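Local coordinates for choline dehydrogenase and related flavoproteins (Aspergillus oryzae, PDB 3Q9T), which acts as a formate oxidase of the glucose-methanol-choline oxidoreductase family, carrying a bound 8-formyl-FAD at its catalytic site, at residues A[14-19]-A[557-562]; A[95-100]-A[553-558]; A[152-157]-A[212-217]. One frame throughout, in Å; residues are numbered along the deposited sequence.

Contacts 1 and 2 are buried and line the FAD pocket. Contact 3 is only partly buried and lies farther from the cofactor. Contacts 1 and 2 both use helix 555-572 and share Ser557 and Val558. Contact 1 sets this helix against helix 16-25, whose N-terminus receives the pyrophosphate. Contact 2 sets its beginning against the loop 95-100 at the flavin ring. Their chemistry differs: contact 1 packs methyl groups across the segments and keeps its polar bonds for the cofactor, whereas contact 2 joins its segments by amide hydrogen bonds. Contact 3 is apolar throughout and meets contact 1 where Ile155 packs against Tyr559.

Contact 1. Residues A[14-19]-A[557-562]; sequences GGTAGN and SVYAVG. With FAY ([(2R,3S,4R,5R)-5-(6-amino-9H-purin-9-yl)-3,4-dihydroxytetrahydrofuran-2-yl]methyl (2R,3S,4S)-5-(8-formyl-7-methyl-2,4-dioxo-3,4-dihydrobenzo[g]pteridin-10(2H)-yl)-2,3,4-trihydroxypentyl dihydrogen diphosphate), chain D.
The Tyr559 ring carries the methyl group of Thr16 over one face. CG2 of Thr16 stands 3.5 Å above the ring plane, offset toward the rim, and makes a CH-pi contact. The Thr16 side chain crosses the tyrosine at about a right angle. Ser211 and Ile155 also touch Tyr559.

One torsion divides the work of Thr16. OG1 lies beside the backbone N, anti to the carbonyl carbon (chi1 -48°), and meets the cofactor. CG2 is anti to the backbone N and meets the tyrosine. The hydroxyl gives its proton to FAY O2A, with Thr16 OG1 to O2A at 2.7 Å. It also accepts from the ribityl hydroxyl, with FAY O3' to Thr16 OG1 at 2.6 Å. Thr16 N donates to the same O2A, so two bonds grip that oxygen. Ala17 N donates to the other phosphate, reaching FAY O1P at 3.0 Å in a nearly straight bond (171°).

Behind these amides the two helices pack closely. Ala17 CB lies 4.1 Å from Val558 CG1, and the CA atoms of Ala17 and Gly562 are 4.5 Å apart. Val558 CG1 also touches FAY O5'.

Gly15 holds the N-cap position of helix 16-25, and its CA comes within 3.2 Å of FAY O5B. The helix N-terminus would favour the pyrophosphate charge. With Gly13, Gly15 and Gly18, this is consistent with the GxGxxG dinucleotide-binding turn of a Rossmann-type fold.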
loop_
_atom_site.group_PDB
_atom_site.type_symbol
_atom_site.label_atom_id
_atom_site.label_comp_id
_atom_site.label_asym_id
_atom_site.label_seq_id
_atom_site.Cartn_x
_atom_site.Cartn_y
_atom_site.Cartn_z
ATOM N N GLY A 14 -10.192 -27.110 -9.793
ATOM C CA GLY A 14 -11.299 -27.139 -10.733
ATOM C C GLY A 14 -11.624 -25.761 -11.293
ATOM O O GLY A 14 -12.761 -25.299 -11.219
ATOM N N GLY A 15 -10.623 -25.103 -11.863
ATOM C CA GLY A 15 -10.809 -23.767 -12.404
ATOM C C GLY A 15 -11.066 -23.738 -13.901
ATOM O O GLY A 15 -11.609 -24.690 -14.487
ATOM N N THR A 16 -10.649 -22.641 -14.523
ATOM C CA THR A 16 -10.906 -22.407 -15.933
ATOM C C THR A 16 -10.303 -23.454 -16.853
ATOM O O THR A 16 -11.023 -24.113 -17.599
ATOM C CB THR A 16 -10.377 -21.039 -16.340
ATOM O OG1 THR A 16 -10.817 -20.078 -15.384
ATOM C CG2 THR A 16 -10.862 -20.655 -17.729
ATOM N N ALA A 17 -8.978 -23.572 -16.841
ATOM C CA ALA A 17 -8.313 -24.613 -17.622
ATOM C C ALA A 17 -8.554 -25.995 -16.995
ATOM O O ALA A 17 -8.672 -27.015 -17.700
ATOM C CB ALA A 17 -6.821 -24.329 -17.718
ATOM N N GLY A 18 -8.635 -26.024 -15.667
ATOM C CA GLY A 18 -8.803 -27.279 -14.949
ATOM C C GLY A 18 -10.012 -28.034 -15.473
ATOM O O GLY A 18 -9.888 -29.126 -16.008
ATOM N N ASN A 19 -11.190 -27.441 -15.344
ATOM C CA ASN A 19 -12.400 -28.085 -15.847
ATOM C C ASN A 19 -12.382 -28.385 -17.339
ATOM O O ASN A 19 -12.935 -29.389 -17.772
ATOM C CB ASN A 19 -13.638 -27.276 -15.462
ATOM C CG ASN A 19 -13.827 -27.213 -13.961
ATOM O OD1 ASN A 19 -13.345 -28.095 -13.229
ATOM N ND2 ASN A 19 -14.523 -26.181 -13.488
ATOM N N SER A 557 -7.493 -17.304 -24.192
ATOM C CA SER A 557 -6.217 -18.031 -24.274
ATOM C C SER A 557 -6.081 -19.128 -23.193
ATOM O O SER A 557 -5.436 -20.164 -23.411
ATOM C CB SER A 557 -5.030 -17.070 -24.199
ATOM O OG SER A 557 -5.003 -16.384 -22.943
ATOM N N VAL A 558 -6.695 -18.908 -22.034
ATOM C CA VAL A 558 -6.607 -19.889 -20.957
ATOM C C VAL A 558 -7.407 -21.157 -21.278
ATOM O O VAL A 558 -6.930 -22.273 -21.078
ATOM C CB VAL A 558 -7.034 -19.288 -19.601
ATOM C CG1 VAL A 558 -6.932 -20.335 -18.493
ATOM C CG2 VAL A 558 -6.176 -18.068 -19.283
ATOM N N TYR A 559 -8.629 -20.988 -21.761
ATOM C CA TYR A 559 -9.382 -22.123 -22.273
ATOM C C TYR A 559 -8.595 -22.779 -23.400
ATOM O O TYR A 559 -8.482 -23.990 -23.450
ATOM C CB TYR A 559 -10.750 -21.696 -22.788
ATOM C CG TYR A 559 -11.811 -21.505 -21.723
ATOM C CD1 TYR A 559 -12.469 -22.597 -21.171
ATOM C CD2 TYR A 559 -12.178 -20.227 -21.295
ATOM C CE1 TYR A 559 -13.452 -22.427 -20.201
ATOM C CE2 TYR A 559 -13.177 -20.048 -20.334
ATOM C CZ TYR A 559 -13.805 -21.153 -19.792
ATOM O OH TYR A 559 -14.794 -20.988 -18.849
ATOM N N ALA A 560 -8.039 -21.984 -24.307
ATOM C CA ALA A 560 -7.222 -22.562 -25.388
ATOM C C ALA A 560 -6.137 -23.488 -24.829
ATOM O O ALA A 560 -5.892 -24.577 -25.368
ATOM C CB ALA A 560 -6.585 -21.473 -26.236
ATOM N N VAL A 561 -5.473 -23.035 -23.764
ATOM C CA VAL A 561 -4.411 -23.814 -23.141
ATOM C C VAL A 561 -4.936 -25.168 -22.638
ATOM O O VAL A 561 -4.304 -26.210 -22.843
ATOM C CB VAL A 561 -3.729 -23.041 -21.990
ATOM C CG1 VAL A 561 -3.070 -24.013 -21.024
ATOM C CG2 VAL A 561 -2.701 -22.025 -22.555
ATOM N N GLY A 562 -6.099 -25.138 -21.995
ATOM C CA GLY A 562 -6.737 -26.344 -21.515
ATOM C C GLY A 562 -7.137 -27.288 -22.638
ATOM O O GLY A 562 -6.990 -28.500 -22.500
HETATM P P FAY D . -7.004 -20.378 -14.555
HETATM N N1 FAY D . -10.336 -12.616 -18.536
HETATM C C2 FAY D . -11.129 -12.368 -19.654
HETATM O O2 FAY D . -10.898 -12.942 -20.712
HETATM N N3 FAY D . -12.408 -11.883 -19.485
HETATM C C4 FAY D . -12.684 -11.129 -18.371
HETATM O O4 FAY D . -13.431 -10.143 -18.517
HETATM N N5 FAY D . -12.150 -10.632 -16.099
HETATM C C6 FAY D . -12.030 -10.505 -13.756
HETATM C C7 FAY D . -11.562 -10.961 -12.536
HETATM C C8 FAY D . -10.625 -11.999 -12.504
HETATM O O8 FAY D . -9.635 -13.617 -11.129
HETATM C C9 FAY D . -10.268 -12.644 -13.696
HETATM P PA FAY D . -8.407 -20.276 -12.100
HETATM C "C1'" FAY D . -9.229 -13.849 -16.167
HETATM C C10 FAY D . -10.686 -12.094 -17.313
HETATM N N10 FAY D . -10.160 -12.635 -16.137
HETATM N N1A FAY D . -6.288 -26.164 -3.131
HETATM O O1A FAY D . -8.327 -19.307 -10.968
HETATM C C1B FAY D . -8.347 -23.683 -7.276
HETATM O O1P FAY D . -7.541 -21.733 -14.948
HETATM C "C2'" FAY D . -10.015 -15.178 -16.257
HETATM O "O2'" FAY D . -11.060 -15.103 -15.355
HETATM C C2A FAY D . -7.402 -26.528 -3.865
HETATM O O2A FAY D . -9.595 -20.078 -12.991
HETATM C C2B FAY D . -9.062 -22.344 -7.283
HETATM O O2B FAY D . -10.118 -22.269 -6.342
HETATM O O2P FAY D . -5.545 -20.233 -14.949
HETATM C "C3'" FAY D . -9.322 -16.573 -16.118
HETATM O "O3'" FAY D . -10.049 -17.550 -15.377
HETATM N N3A FAY D . -7.820 -25.757 -4.937
HETATM C C3B FAY D . -9.589 -22.296 -8.700
HETATM O O3B FAY D . -10.788 -23.028 -8.759
HETATM O O3P FAY D . -7.062 -20.212 -12.953
HETATM C "C4'" FAY D . -7.918 -16.553 -15.569
HETATM O "O4'" FAY D . -7.220 -15.570 -16.329
HETATM C C4A FAY D . -7.124 -24.640 -5.272
HETATM C C4B FAY D . -8.563 -23.070 -9.491
HETATM O O4B FAY D . -7.770 -23.779 -8.554
HETATM C C4X FAY D . -11.803 -11.238 -17.279
HETATM C "C5'" FAY D . -7.261 -17.951 -15.677
HETATM O "O5'" FAY D . -7.886 -19.122 -15.131
HETATM C C5A FAY D . -5.995 -24.263 -4.551
HETATM C C5B FAY D . -7.713 -22.150 -10.345
HETATM O O5B FAY D . -8.477 -21.772 -11.463
HETATM C C5X FAY D . -11.502 -11.006 -14.942
HETATM C C6A FAY D . -5.573 -25.027 -3.465
HETATM N N6A FAY D . -4.546 -24.612 -2.710
HETATM N N7A FAY D . -5.508 -23.132 -5.102
HETATM C C7M FAY D . -11.941 -10.189 -11.295
HETATM C C8A FAY D . -6.281 -22.785 -6.153
HETATM C C8M FAY D . -10.441 -12.719 -11.224
HETATM C C9A FAY D . -10.658 -12.130 -14.930
HETATM N N9A FAY D . -7.284 -23.703 -6.263
#

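Contact 2. Residues A[95-100]-A[553-558]; sequences SLNYFT and RIQNSV. With FAY ([(2R,3S,4R,5R)-5-(6-amino-9H-purin-9-yl)-3,4-dihydroxytetrahydrofuran-2-yl]methyl (2R,3S,4S)-5-(8-formyl-7-methyl-2,4-dioxo-3,4-dihydrobenzo[g]pteridin-10(2H)-yl)-2,3,4-trihydroxypentyl dihydrogen diphosphate), chain D.
Asn97 and Gln555 both place CG in the crowded position between the backbone N and the carbonyl carbon (chi1 77° and 84°). Beyond CG the glutamine is extended. The two side chains cross at about a right angle, amide planes 87° apart. Asn97 ND2 donates to Gln555 OE1 at 2.9 Å, approaching from above the carbonyl plane. Asn97 ND2 also donates to the ribityl hydroxyl FAY O2' at 3.0 Å. Asn97 OD1 accepts from Phe99 N, which closes an Asx turn and fixes the rotation of the amide.

At the other end of its amide, Gln555 NE2 donates to Thr100 O at 2.8 Å. Thr100 O accepts a second bond from the flavin, with FAY N3 at 3.0 Å. The backbone Gln555 N donates to FAY O2 at 2.6 Å. Arg553, extended from CG to NE, passes Thr100 at about a right angle. Its NH1 donates to FAY O4 at 3.1 Å, and its positive charge would draw electrons toward this end of the isoalloxazine. Tyr98 lays one ring face over FAY C6, near the rim. The segments thus hold both carbonyls and N3 of the pyrimidine ring.

Arg553 NH2 forms a salt bridge with Asp395 on strand 392-397. Thr202 OG1 on strand 195-204 is hydrogen-bonded to both Phe99 O and Gln555 NE2. The loop 95-100 runs into strand 100-101, and Gln555 begins helix 555-572 and touches Trp101.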
loop_
_atom_site.group_PDB
_atom_site.type_symbol
_atom_site.label_atom_id
_atom_site.label_comp_id
_atom_site.label_asym_id
_atom_site.label_seq_id
_atom_site.Cartn_x
_atom_site.Cartn_y
_atom_site.Cartn_z
ATOM N N SER A 95 -15.732 -18.185 -12.886
ATOM C CA SER A 95 -16.965 -18.004 -12.123
ATOM C C SER A 95 -17.148 -16.610 -11.527
ATOM O O SER A 95 -18.223 -16.298 -11.006
ATOM C CB SER A 95 -17.038 -19.018 -10.993
ATOM O OG SER A 95 -17.288 -20.313 -11.503
ATOM N N LEU A 96 -16.119 -15.771 -11.569
ATOM C CA LEU A 96 -16.307 -14.402 -11.084
ATOM C C LEU A 96 -15.755 -13.304 -12.002
ATOM O O LEU A 96 -15.712 -12.139 -11.603
ATOM C CB LEU A 96 -15.815 -14.220 -9.633
ATOM C CG LEU A 96 -14.418 -14.641 -9.168
ATOM C CD1 LEU A 96 -13.297 -14.205 -10.103
ATOM C CD2 LEU A 96 -14.143 -14.170 -7.724
ATOM N N ASN A 97 -15.364 -13.675 -13.223
ATOM C CA ASN A 97 -14.730 -12.726 -14.154
ATOM C C ASN A 97 -15.727 -11.841 -14.900
ATOM O O ASN A 97 -16.938 -11.951 -14.673
ATOM C CB ASN A 97 -13.721 -13.422 -15.098
ATOM C CG ASN A 97 -14.394 -14.193 -16.252
ATOM O OD1 ASN A 97 -15.588 -14.043 -16.516
ATOM N ND2 ASN A 97 -13.606 -15.005 -16.953
ATOM N N TYR A 98 -15.230 -10.936 -15.750
ATOM C CA TYR A 98 -16.114 -9.971 -16.424
ATOM C C TYR A 98 -16.363 -10.285 -17.917
ATOM O O TYR A 98 -16.566 -9.392 -18.756
ATOM C CB TYR A 98 -15.661 -8.517 -16.158
ATOM C CG TYR A 98 -15.424 -8.291 -14.678
ATOM C CD1 TYR A 98 -14.321 -7.575 -14.226
ATOM C CD2 TYR A 98 -16.292 -8.838 -13.726
ATOM C CE1 TYR A 98 -14.086 -7.402 -12.868
ATOM C CE2 TYR A 98 -16.067 -8.675 -12.364
ATOM C CZ TYR A 98 -14.956 -7.955 -11.943
ATOM O OH TYR A 98 -14.704 -7.792 -10.598
ATOM N N PHE A 99 -16.315 -11.578 -18.220
ATOM C CA PHE A 99 -17.013 -12.166 -19.366
ATOM C C PHE A 99 -16.383 -12.004 -20.740
ATOM O O PHE A 99 -16.594 -12.856 -21.603
ATOM C CB PHE A 99 -18.462 -11.669 -19.416
ATOM C CG PHE A 99 -19.153 -11.736 -18.112
ATOM C CD1 PHE A 99 -19.552 -12.969 -17.585
ATOM C CD2 PHE A 99 -19.417 -10.585 -17.394
ATOM C CE1 PHE A 99 -20.215 -13.043 -16.360
ATOM C CE2 PHE A 99 -20.069 -10.655 -16.161
ATOM C CZ PHE A 99 -20.458 -11.896 -15.646
ATOM N N THR A 100 -15.643 -10.920 -20.952
ATOM C CA THR A 100 -15.100 -10.631 -22.275
ATOM C C THR A 100 -14.333 -11.814 -22.856
ATOM O O THR A 100 -13.576 -12.496 -22.163
ATOM C CB THR A 100 -14.215 -9.386 -22.310
ATOM O OG1 THR A 100 -14.771 -8.364 -21.470
ATOM C CG2 THR A 100 -14.137 -8.859 -23.739
ATOM N N ARG A 553 -7.868 -9.024 -22.584
ATOM C CA ARG A 553 -8.418 -9.908 -21.558
ATOM C C ARG A 553 -8.211 -11.385 -21.939
ATOM O O ARG A 553 -8.497 -11.799 -23.056
ATOM C CB ARG A 553 -9.903 -9.589 -21.358
ATOM C CG ARG A 553 -10.118 -8.163 -20.864
ATOM C CD ARG A 553 -11.567 -7.878 -20.504
ATOM N NE ARG A 553 -11.735 -6.550 -19.900
ATOM C CZ ARG A 553 -12.778 -6.201 -19.156
ATOM N NH1 ARG A 553 -13.741 -7.086 -18.931
ATOM N NH2 ARG A 553 -12.867 -4.976 -18.637
ATOM N N ILE A 554 -7.740 -12.186 -20.996
ATOM C CA ILE A 554 -7.043 -13.418 -21.370
ATOM C C ILE A 554 -7.791 -14.744 -21.257
ATOM O O ILE A 554 -7.209 -15.774 -21.560
ATOM C CB ILE A 554 -5.745 -13.561 -20.538
ATOM C CG1 ILE A 554 -6.109 -13.774 -19.057
ATOM C CG2 ILE A 554 -4.870 -12.320 -20.729
ATOM C CD1 ILE A 554 -4.942 -14.140 -18.148
ATOM N N GLN A 555 -9.055 -14.738 -20.838
ATOM C CA GLN A 555 -9.735 -16.008 -20.577
ATOM C C GLN A 555 -9.785 -16.918 -21.811
ATOM O O GLN A 555 -9.706 -18.131 -21.678
ATOM C CB GLN A 555 -11.138 -15.822 -19.953
ATOM C CG GLN A 555 -12.274 -15.571 -20.943
ATOM C CD GLN A 555 -13.673 -15.612 -20.274
ATOM O OE1 GLN A 555 -13.968 -16.482 -19.447
ATOM N NE2 GLN A 555 -14.518 -14.669 -20.631
ATOM N N ASN A 556 -9.902 -16.335 -22.999
ATOM C CA ASN A 556 -9.941 -17.112 -24.242
ATOM C C ASN A 556 -8.650 -17.933 -24.395
ATOM O O ASN A 556 -8.704 -19.141 -24.650
ATOM C CB ASN A 556 -10.183 -16.171 -25.438
ATOM C CG ASN A 556 -10.462 -16.913 -26.760
ATOM O OD1 ASN A 556 -10.572 -16.273 -27.800
ATOM N ND2 ASN A 556 -10.568 -18.247 -26.722
ATOM N N SER A 557 -7.493 -17.304 -24.192
ATOM C CA SER A 557 -6.217 -18.031 -24.274
ATOM C C SER A 557 -6.081 -19.128 -23.193
ATOM O O SER A 557 -5.436 -20.164 -23.411
ATOM C CB SER A 557 -5.030 -17.070 -24.199
ATOM O OG SER A 557 -5.003 -16.384 -22.943
ATOM N N VAL A 558 -6.695 -18.908 -22.034
ATOM C CA VAL A 558 -6.607 -19.889 -20.957
ATOM C C VAL A 558 -7.407 -21.157 -21.278
ATOM O O VAL A 558 -6.930 -22.273 -21.078
ATOM C CB VAL A 558 -7.034 -19.288 -19.601
ATOM C CG1 VAL A 558 -6.932 -20.335 -18.493
ATOM C CG2 VAL A 558 -6.176 -18.068 -19.283
HETATM P P FAY D . -7.004 -20.378 -14.555
HETATM N N1 FAY D . -10.336 -12.616 -18.536
HETATM C C2 FAY D . -11.129 -12.368 -19.654
HETATM O O2 FAY D . -10.898 -12.942 -20.712
HETATM N N3 FAY D . -12.408 -11.883 -19.485
HETATM C C4 FAY D . -12.684 -11.129 -18.371
HETATM O O4 FAY D . -13.431 -10.143 -18.517
HETATM N N5 FAY D . -12.150 -10.632 -16.099
HETATM C C6 FAY D . -12.030 -10.505 -13.756
HETATM C C7 FAY D . -11.562 -10.961 -12.536
HETATM C C8 FAY D . -10.625 -11.999 -12.504
HETATM O O8 FAY D . -9.635 -13.617 -11.129
HETATM C C9 FAY D . -10.268 -12.644 -13.696
HETATM P PA FAY D . -8.407 -20.276 -12.100
HETATM C "C1'" FAY D . -9.229 -13.849 -16.167
HETATM C C10 FAY D . -10.686 -12.094 -17.313
HETATM N N10 FAY D . -10.160 -12.635 -16.137
HETATM N N1A FAY D . -6.288 -26.164 -3.131
HETATM O O1A FAY D . -8.327 -19.307 -10.968
HETATM C C1B FAY D . -8.347 -23.683 -7.276
HETATM O O1P FAY D . -7.541 -21.733 -14.948
HETATM C "C2'" FAY D . -10.015 -15.178 -16.257
HETATM O "O2'" FAY D . -11.060 -15.103 -15.355
HETATM C C2A FAY D . -7.402 -26.528 -3.865
HETATM O O2A FAY D . -9.595 -20.078 -12.991
HETATM C C2B FAY D . -9.062 -22.344 -7.283
HETATM O O2B FAY D . -10.118 -22.269 -6.342
HETATM O O2P FAY D . -5.545 -20.233 -14.949
HETATM C "C3'" FAY D . -9.322 -16.573 -16.118
HETATM O "O3'" FAY D . -10.049 -17.550 -15.377
HETATM N N3A FAY D . -7.820 -25.757 -4.937
HETATM C C3B FAY D . -9.589 -22.296 -8.700
HETATM O O3B FAY D . -10.788 -23.028 -8.759
HETATM O O3P FAY D . -7.062 -20.212 -12.953
HETATM C "C4'" FAY D . -7.918 -16.553 -15.569
HETATM O "O4'" FAY D . -7.220 -15.570 -16.329
HETATM C C4A FAY D . -7.124 -24.640 -5.272
HETATM C C4B FAY D . -8.563 -23.070 -9.491
HETATM O O4B FAY D . -7.770 -23.779 -8.554
HETATM C C4X FAY D . -11.803 -11.238 -17.279
HETATM C "C5'" FAY D . -7.261 -17.951 -15.677
HETATM O "O5'" FAY D . -7.886 -19.122 -15.131
HETATM C C5A FAY D . -5.995 -24.263 -4.551
HETATM C C5B FAY D . -7.713 -22.150 -10.345
HETATM O O5B FAY D . -8.477 -21.772 -11.463
HETATM C C5X FAY D . -11.502 -11.006 -14.942
HETATM C C6A FAY D . -5.573 -25.027 -3.465
HETATM N N6A FAY D . -4.546 -24.612 -2.710
HETATM N N7A FAY D . -5.508 -23.132 -5.102
HETATM C C7M FAY D . -11.941 -10.189 -11.295
HETATM C C8A FAY D . -6.281 -22.785 -6.153
HETATM C C8M FAY D . -10.441 -12.719 -11.224
HETATM C C9A FAY D . -10.658 -12.130 -14.930
HETATM N N9A FAY D . -7.284 -23.703 -6.263
#

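Contact 3. Residues A[152-157]-A[212-217]; sequences GGPIPI and FLFVKN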
loop_
_atom_site.group_PDB
_atom_site.type_symbol
_atom_site.label_atom_id
_atom_site.label_comp_id
_atom_site.label_asym_id
_atom_site.label_seq_id
_atom_site.Cartn_x
_atom_site.Cartn_y
_atom_site.Cartn_z
ATOM N N GLY A 152 -18.199 -25.379 -31.160
ATOM C CA GLY A 152 -19.138 -26.360 -30.640
ATOM C C GLY A 152 -18.985 -26.736 -29.170
ATOM O O GLY A 152 -19.657 -27.652 -28.693
ATOM N N GLY A 153 -18.121 -26.027 -28.446
ATOM C CA GLY A 153 -17.851 -26.350 -27.058
ATOM C C GLY A 153 -18.971 -25.996 -26.091
ATOM O O GLY A 153 -19.923 -25.314 -26.457
ATOM N N PRO A 154 -18.844 -26.437 -24.828
ATOM C CA PRO A 154 -19.922 -26.300 -23.851
ATOM C C PRO A 154 -19.957 -24.923 -23.179
ATOM O O PRO A 154 -20.689 -24.762 -22.210
ATOM C CB PRO A 154 -19.581 -27.378 -22.826
ATOM C CG PRO A 154 -18.057 -27.352 -22.808
ATOM C CD PRO A 154 -17.641 -27.062 -24.241
ATOM N N ILE A 155 -19.201 -23.953 -23.687
ATOM C CA ILE A 155 -19.280 -22.591 -23.159
ATOM C C ILE A 155 -19.985 -21.643 -24.117
ATOM O O ILE A 155 -19.377 -21.174 -25.084
ATOM C CB ILE A 155 -17.888 -22.037 -22.826
ATOM C CG1 ILE A 155 -17.288 -22.848 -21.680
ATOM C CG2 ILE A 155 -17.970 -20.559 -22.444
ATOM C CD1 ILE A 155 -15.944 -23.283 -21.976
ATOM N N PRO A 156 -21.276 -21.365 -23.850
ATOM C CA PRO A 156 -22.057 -20.496 -24.731
ATOM C C PRO A 156 -21.514 -19.065 -24.719
ATOM O O PRO A 156 -21.302 -18.484 -23.654
ATOM C CB PRO A 156 -23.463 -20.552 -24.122
ATOM C CG PRO A 156 -23.454 -21.798 -23.241
ATOM C CD PRO A 156 -22.078 -21.853 -22.714
ATOM N N ILE A 157 -21.258 -18.529 -25.906
ATOM C CA ILE A 157 -20.750 -17.174 -26.057
ATOM C C ILE A 157 -21.579 -16.438 -27.089
ATOM O O ILE A 157 -22.136 -17.037 -28.028
ATOM C CB ILE A 157 -19.297 -17.153 -26.580
ATOM C CG1 ILE A 157 -19.269 -17.539 -28.066
ATOM C CG2 ILE A 157 -18.400 -18.042 -25.730
ATOM C CD1 ILE A 157 -18.004 -17.141 -28.786
ATOM N N PHE A 212 -17.328 -24.647 -15.250
ATOM C CA PHE A 212 -18.086 -25.729 -14.607
ATOM C C PHE A 212 -19.054 -26.414 -15.578
ATOM O O PHE A 212 -19.514 -27.529 -15.331
ATOM C CB PHE A 212 -18.847 -25.212 -13.389
ATOM C CG PHE A 212 -19.631 -23.957 -13.656
ATOM C CD1 PHE A 212 -19.195 -22.736 -13.161
ATOM C CD2 PHE A 212 -20.793 -23.997 -14.411
ATOM C CE1 PHE A 212 -19.915 -21.575 -13.404
ATOM C CE2 PHE A 212 -21.513 -22.836 -14.675
ATOM C CZ PHE A 212 -21.078 -21.627 -14.169
ATOM N N LEU A 213 -19.358 -25.726 -16.671
ATOM C CA LEU A 213 -20.189 -26.257 -17.743
ATOM C C LEU A 213 -19.534 -27.440 -18.474
ATOM O O LEU A 213 -20.208 -28.178 -19.205
ATOM C CB LEU A 213 -20.454 -25.133 -18.753
ATOM C CG LEU A 213 -21.826 -24.444 -18.824
ATOM C CD1 LEU A 213 -22.637 -24.595 -17.545
ATOM C CD2 LEU A 213 -21.684 -22.979 -19.233
ATOM N N PHE A 214 -18.215 -27.578 -18.327
ATOM C CA PHE A 214 -17.469 -28.673 -18.930
ATOM C C PHE A 214 -17.629 -29.997 -18.171
ATOM O O PHE A 214 -17.434 -31.076 -18.744
ATOM C CB PHE A 214 -15.975 -28.348 -18.923
ATOM C CG PHE A 214 -15.446 -27.836 -20.221
ATOM C CD1 PHE A 214 -15.145 -28.714 -21.255
ATOM C CD2 PHE A 214 -15.209 -26.479 -20.403
ATOM C CE1 PHE A 214 -14.629 -28.248 -22.468
ATOM C CE2 PHE A 214 -14.694 -26.005 -21.614
ATOM C CZ PHE A 214 -14.402 -26.888 -22.645
ATOM N N VAL A 215 -17.943 -29.930 -16.881
ATOM C CA VAL A 215 -17.737 -31.108 -16.022
ATOM C C VAL A 215 -18.969 -31.653 -15.305
ATOM O O VAL A 215 -18.852 -32.500 -14.411
ATOM C CB VAL A 215 -16.631 -30.858 -14.976
ATOM C CG1 VAL A 215 -15.306 -30.625 -15.662
ATOM C CG2 VAL A 215 -17.004 -29.685 -14.069
ATOM N N LYS A 216 -20.147 -31.183 -15.694
ATOM C CA LYS A 216 -21.383 -31.684 -15.097
ATOM C C LYS A 216 -21.991 -32.817 -15.938
ATOM O O LYS A 216 -21.635 -33.008 -17.106
ATOM C CB LYS A 216 -22.377 -30.537 -14.876
ATOM C CG LYS A 216 -22.577 -29.634 -16.107
ATOM C CD LYS A 216 -23.262 -28.306 -15.750
ATOM C CE LYS A 216 -24.787 -28.419 -15.670
ATOM N NZ LYS A 216 -25.421 -28.227 -17.008
ATOM N N ASN A 217 -22.887 -33.586 -15.325
ATOM C CA ASN A 217 -23.536 -34.713 -15.999
ATOM C C ASN A 217 -22.541 -35.655 -16.671
ATOM O O ASN A 217 -22.791 -36.161 -17.769
ATOM C CB ASN A 217 -24.563 -34.229 -17.034
ATOM C CG ASN A 217 -25.425 -33.090 -16.515
ATOM O OD1 ASN A 217 -25.581 -32.067 -17.185
ATOM N ND2 ASN A 217 -25.977 -33.254 -15.312
#
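Pro154 sets its CG over the centre of one face of the Phe214 ring. This CG sits 3.4 Å from the ring centroid and only 7° off the ring normal, a CH-pi contact. The proline ring crosses the phenylalanine obliquely. CD of Pro154 follows alongside and meets Phe214 CZ at 3.6 Å. The chi1 of Phe214, -100°, is away from a staggered position.

Ile155 has its CG1 beside the backbone N, anti to the carbonyl carbon. The Ile155 and Phe214 side chains cross obliquely.

The next pair meets differently. Pro156 and Leu213 reach toward each other tip to tip, with Pro156 CD 3.7 Å from Leu213 CD2. Leu213 also leans on the backbone, its CB lying 3.5 Å from Pro154 O. No hydrogen bond joins the two segments, and the contact is carried by carbon surfaces. Ile155 and Phe214 are buried, while Pro154, Pro156 and Leu213 are partly exposed.

In the fold, 152-157 leads into strand 155-159 of the large mixed sheet. That strand lies between strands 133-136 and 195-204. Residues 212-217 belong to the loop that runs on to strand 221-224, an outermost strand of the parallel sheet of the FAD-binding part. The contact therefore joins the large mixed sheet to the Rossmann-like part of this GMC enzyme. Within the loop, Val215 N donates to Phe212 O at 3.3 Å.

Phe214 also packs on Thr20 and Arg24 of helix 16-25 and on Tyr559 and Glu563 of helix 555-572. Ile155 touches Tyr559 too, and the nearest atoms of its side chain and the cofactor are about 11 Å apart. Pro156 O is hydrogen-bonded to Ser209 OG.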